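Local atomic coordinates of ribose transcriptional regulator (PDB entry 4RK1), a protein that binds ribose in its sugar-binding domain and, as a LacI-family regulator, probably represses transcription by binding regulatory DNA. Residues 125-130 with 160-165; 129-134 with 186-191. One frame throughout, in Å; residues are numbered along the deposited sequence.

Both contacts are pairs of parallel strands in one sheet, and both use strand 128-133. Contact 1 sets the start of that strand against strand 161-166, the outermost strand on this side of the sheet within the chain. It is partly buried, and its chemistry is mixed: backbone hydrogen bonds, aliphatic packing, and a glutamine side chain at the solvent-facing end. Contact 2 pairs the other edge of the same strand with 187-190. It lies deeper, is almost wholly buried, and beside its backbone hydrogen bonds its side chains meet through carbon atoms alone. Ala-129 and Leu-130 serve both contacts. His-125 ND1 and Thr-186 OG1 are hydrogen-bonded, 2.8 Å apart, and link contact 1 to contact 2.

Contact 1: 125-130 with 160-165; sequences HQTIAL and QLILLP
Ala-129 makes a hollow in its strand, and two larger side chains from 160-165 flank it. Ile-162 stands beside it, CB to Ala-129 CB 4.1 Å. Leu-164 reaches it with one branch, CD1 lying 3.9 Å from the same Ala-129 CB. The backbones are nearest here, with CA of Ala-129 and CA of Ile-162 4.3 Å apart. Further back, the Thr-127 and Ile-162 side chains cross obliquely, CG2 of Thr-127, anti to its backbone N, meeting CG1 of Ile-162. The two strands and helix 138-153 form a right-handed beta-alpha-beta unit of the periplasmic-binding-protein fold. The helix covers the other face, where Phe-147 meets both Ile-128 and Leu-161, and Ile-144 meets Leu-130. On that face Leu-130 and Leu-163 lie side by side, pointing the same way, and meet at their CD2 tips 4.1 Å apart. CD2 of Leu-161 lies 3.5 Å from Ile-128 O and also nears CB of Leu-130. Three backbone hydrogen bonds set the register. Leu-130 gives its N to Ile-162 O at 2.8 Å, and its O takes Leu-164 N. Ile-128 O takes Ile-162 N. At the start of both segments Gln-160, its chain extended and CG anti to the backbone N, crosses the Thr-127 side chain at about a right angle. Its NE2 donates a hydrogen bond to Gln-126 O at 2.9 Å, but from above the carbonyl plane, with a bent angle of 135° at the hydrogen.

Contact 2: 129-134 with 186-191; sequences ALVYPE and TGVFAL
Strands 128-133 and 187-190 are parallel neighbours in the sheet of a periplasmic-binding-protein fold, with 128-133 lying between 187-190 and the outermost strand 161-166. Their axes make an angle of 19°. Four backbone hydrogen bonds join them. Ala-129 gives its N to Gly-187 O and receives Phe-189 N on its own O. Val-131 repeats the pattern, with N to Phe-189 O at 3.0 Å and O from Leu-191 N at 2.9 Å. The last of these runs almost along the C=O axis. Weaker CA-H...O contacts lie between them, such as Val-188 CA to Ala-129 O at 3.4 Å.

Apolar side chains meet on both faces. On one, Val-131 and Val-188 cross obliquely, CG2 of Val-131 to CG1 of Val-188 3.7 Å, and Leu-199 of helix 193-205 touches both valines. CG1 of Val-188 is anti to its backbone N, while CG2 of Val-131 sits beside its own. On the other, Phe-189 CG is anti to its backbone N (chi1 180°), so the ring runs side by side with Leu-130. CD1 of Leu-130 approaches CD2 of Phe-189 obliquely, at 3.7 Å. The Phe-189 ring also meets that of Phe-147, from helix 138-153, with planes about 20° apart.

Leu-191 closes the end nearer the ribose, its side chain about 7 Å from the sugar. The site's Arg-143 makes a weak hydrogen bond to Leu-191 O. CG of Leu-191 packs on CB of Tyr-132 at 3.8 Å. The Leu-191 CD2 methyl rests over one face of the Phe-189 ring, 3.9 Å above its plane and shifted toward the rim.

Contact 1: 125-130 with 160-165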
# COMPACT_ATOMS: atom_id res chain seq x y z
N HIS B 125 -13.40 25.26 -16.04
CA HIS B 125 -13.06 25.62 -14.66
C HIS B 125 -12.02 26.71 -14.71
O HIS B 125 -11.01 26.60 -15.40
CB HIS B 125 -12.57 24.39 -13.87
CG HIS B 125 -13.60 23.31 -13.79
ND1 HIS B 125 -14.68 23.38 -12.94
CD2 HIS B 125 -13.77 22.18 -14.51
CE1 HIS B 125 -15.45 22.33 -13.11
NE2 HIS B 125 -14.92 21.58 -14.06
N GLN B 126 -12.28 27.81 -14.01
CA GLN B 126 -11.38 28.95 -13.99
C GLN B 126 -10.86 29.27 -12.60
O GLN B 126 -9.80 29.87 -12.46
CB GLN B 126 -12.08 30.17 -14.58
CG GLN B 126 -12.75 29.90 -15.92
CD GLN B 126 -13.07 31.17 -16.68
OE1 GLN B 126 -14.23 31.52 -16.86
NE2 GLN B 126 -12.03 31.87 -17.12
N THR B 127 -11.62 28.89 -11.57
CA THR B 127 -11.14 28.96 -10.21
C THR B 127 -10.86 27.54 -9.78
O THR B 127 -11.76 26.71 -9.68
CB THR B 127 -12.17 29.63 -9.27
OG1 THR B 127 -12.58 30.88 -9.83
CG2 THR B 127 -11.56 29.88 -7.90
N ILE B 128 -9.58 27.25 -9.58
CA ILE B 128 -9.12 25.90 -9.37
C ILE B 128 -8.29 25.84 -8.10
O ILE B 128 -7.45 26.70 -7.85
CB ILE B 128 -8.28 25.43 -10.57
CG1 ILE B 128 -9.18 25.30 -11.81
CG2 ILE B 128 -7.57 24.11 -10.25
CD1 ILE B 128 -8.42 25.09 -13.10
N ALA B 129 -8.51 24.79 -7.32
CA ALA B 129 -7.76 24.52 -6.11
C ALA B 129 -6.65 23.53 -6.40
O ALA B 129 -6.82 22.56 -7.15
CB ALA B 129 -8.68 23.98 -5.03
N LEU B 130 -5.50 23.80 -5.80
CA LEU B 130 -4.33 22.94 -5.87
C LEU B 130 -4.17 22.31 -4.50
O LEU B 130 -4.00 23.01 -3.51
CB LEU B 130 -3.12 23.79 -6.22
CG LEU B 130 -1.98 23.16 -7.00
CD1 LEU B 130 -2.44 22.78 -8.40
CD2 LEU B 130 -0.83 24.15 -7.05
N GLN B 160 -5.55 33.26 -8.93
CA GLN B 160 -6.90 32.67 -8.94
C GLN B 160 -6.78 31.15 -8.70
O GLN B 160 -7.76 30.40 -8.82
CB GLN B 160 -7.55 32.96 -10.30
CG GLN B 160 -9.07 32.82 -10.35
CD GLN B 160 -9.66 33.47 -11.59
OE1 GLN B 160 -9.38 34.63 -11.89
NE2 GLN B 160 -10.47 32.72 -12.33
N LEU B 161 -5.55 30.71 -8.42
CA LEU B 161 -5.30 29.37 -7.89
C LEU B 161 -5.57 29.42 -6.41
O LEU B 161 -4.97 30.23 -5.71
CB LEU B 161 -3.84 28.97 -8.05
CG LEU B 161 -3.42 28.10 -9.23
CD1 LEU B 161 -1.92 27.87 -9.14
CD2 LEU B 161 -4.18 26.78 -9.21
N ILE B 162 -6.43 28.53 -5.93
CA ILE B 162 -6.63 28.37 -4.49
C ILE B 162 -5.61 27.33 -4.02
O ILE B 162 -5.70 26.15 -4.36
CB ILE B 162 -8.07 27.92 -4.16
CG1 ILE B 162 -9.11 28.80 -4.87
CG2 ILE B 162 -8.29 27.92 -2.65
CD1 ILE B 162 -8.90 30.29 -4.67
N LEU B 163 -4.64 27.78 -3.23
CA LEU B 163 -3.57 26.92 -2.74
C LEU B 163 -4.00 26.22 -1.46
O LEU B 163 -4.28 26.88 -0.46
CB LEU B 163 -2.30 27.73 -2.48
CG LEU B 163 -1.74 28.47 -3.70
CD1 LEU B 163 -0.49 29.26 -3.33
CD2 LEU B 163 -1.44 27.51 -4.84
N LEU B 164 -4.03 24.89 -1.48
CA LEU B 164 -4.41 24.12 -0.30
C LEU B 164 -3.30 23.14 0.09
O LEU B 164 -3.42 21.93 -0.13
CB LEU B 164 -5.73 23.39 -0.54
CG LEU B 164 -6.92 24.25 -0.93
CD1 LEU B 164 -8.11 23.38 -1.25
CD2 LEU B 164 -7.27 25.24 0.17
N PRO B 165 -2.20 23.67 0.66
CA PRO B 165 -1.13 22.79 1.13
C PRO B 165 -1.59 21.92 2.30
O PRO B 165 -2.37 22.36 3.12
CB PRO B 165 -0.03 23.77 1.57
CG PRO B 165 -0.74 25.04 1.87
CD PRO B 165 -1.92 25.09 0.94

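Contact 2: 129-134 with 186-191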
# COMPACT_ATOMS: atom_id res chain seq x y z
N ALA B 129 -8.51 24.79 -7.32
CA ALA B 129 -7.76 24.52 -6.11
C ALA B 129 -6.65 23.53 -6.40
O ALA B 129 -6.82 22.56 -7.15
CB ALA B 129 -8.68 23.98 -5.03
N LEU B 130 -5.50 23.80 -5.80
CA LEU B 130 -4.33 22.94 -5.87
C LEU B 130 -4.17 22.31 -4.50
O LEU B 130 -4.00 23.01 -3.51
CB LEU B 130 -3.12 23.79 -6.22
CG LEU B 130 -1.98 23.16 -7.00
CD1 LEU B 130 -2.44 22.78 -8.40
CD2 LEU B 130 -0.83 24.15 -7.05
N VAL B 131 -4.28 20.99 -4.43
CA VAL B 131 -4.10 20.25 -3.19
C VAL B 131 -2.77 19.53 -3.28
O VAL B 131 -2.58 18.63 -4.10
CB VAL B 131 -5.27 19.25 -2.95
CG1 VAL B 131 -5.02 18.40 -1.71
CG2 VAL B 131 -6.58 20.00 -2.80
N TYR B 132 -1.82 19.93 -2.44
CA TYR B 132 -0.44 19.49 -2.61
C TYR B 132 0.30 19.44 -1.27
O TYR B 132 -0.13 20.06 -0.32
CB TYR B 132 0.28 20.44 -3.56
CG TYR B 132 0.41 21.84 -3.03
CD1 TYR B 132 -0.66 22.73 -3.11
CD2 TYR B 132 1.59 22.28 -2.44
CE1 TYR B 132 -0.55 24.01 -2.61
CE2 TYR B 132 1.70 23.57 -1.94
CZ TYR B 132 0.63 24.43 -2.03
OH TYR B 132 0.73 25.72 -1.54
N PRO B 133 1.41 18.70 -1.22
CA PRO B 133 2.16 18.60 0.03
C PRO B 133 2.92 19.88 0.35
O PRO B 133 3.64 20.39 -0.50
CB PRO B 133 3.15 17.47 -0.25
CG PRO B 133 3.32 17.46 -1.73
CD PRO B 133 1.97 17.82 -2.26
N GLU B 134 2.78 20.38 1.56
CA GLU B 134 3.59 21.53 1.98
C GLU B 134 5.07 21.19 1.80
O GLU B 134 5.50 20.07 2.11
CB GLU B 134 3.30 21.91 3.43
CG GLU B 134 3.77 23.32 3.77
CD GLU B 134 3.71 23.62 5.25
OE1 GLU B 134 3.02 22.89 5.99
OE2 GLU B 134 4.36 24.60 5.68
N THR B 186 -14.14 25.42 -8.28
CA THR B 186 -15.04 24.43 -8.88
C THR B 186 -14.30 23.18 -9.38
O THR B 186 -14.92 22.12 -9.57
CB THR B 186 -15.82 25.03 -10.06
OG1 THR B 186 -14.91 25.44 -11.09
CG2 THR B 186 -16.67 26.22 -9.61
N GLY B 187 -12.99 23.30 -9.61
CA GLY B 187 -12.15 22.18 -10.03
C GLY B 187 -10.96 22.03 -9.10
O GLY B 187 -10.55 23.00 -8.45
N VAL B 188 -10.42 20.82 -9.02
CA VAL B 188 -9.33 20.51 -8.09
C VAL B 188 -8.28 19.65 -8.77
O VAL B 188 -8.60 18.62 -9.38
CB VAL B 188 -9.82 19.74 -6.85
CG1 VAL B 188 -8.67 19.54 -5.85
CG2 VAL B 188 -10.99 20.45 -6.19
N PHE B 189 -7.02 20.07 -8.67
CA PHE B 189 -5.87 19.22 -9.03
C PHE B 189 -5.21 18.76 -7.74
O PHE B 189 -4.63 19.56 -7.00
CB PHE B 189 -4.88 19.99 -9.91
CG PHE B 189 -3.65 19.19 -10.34
CD1 PHE B 189 -3.68 17.81 -10.50
CD2 PHE B 189 -2.45 19.85 -10.60
CE1 PHE B 189 -2.55 17.11 -10.89
CE2 PHE B 189 -1.32 19.15 -11.00
CZ PHE B 189 -1.37 17.78 -11.14
N ALA B 190 -5.35 17.47 -7.45
CA ALA B 190 -4.69 16.83 -6.31
C ALA B 190 -3.37 16.25 -6.78
O ALA B 190 -3.33 15.53 -7.77
CB ALA B 190 -5.57 15.72 -5.74
N LEU B 191 -2.29 16.56 -6.08
CA LEU B 191 -0.96 16.24 -6.60
C LEU B 191 -0.57 14.75 -6.49
O LEU B 191 0.47 14.34 -7.00
CB LEU B 191 0.10 17.15 -6.00
CG LEU B 191 0.37 18.45 -6.78
CD1 LEU B 191 1.04 18.15 -8.12
CD2 LEU B 191 -0.89 19.25 -7.03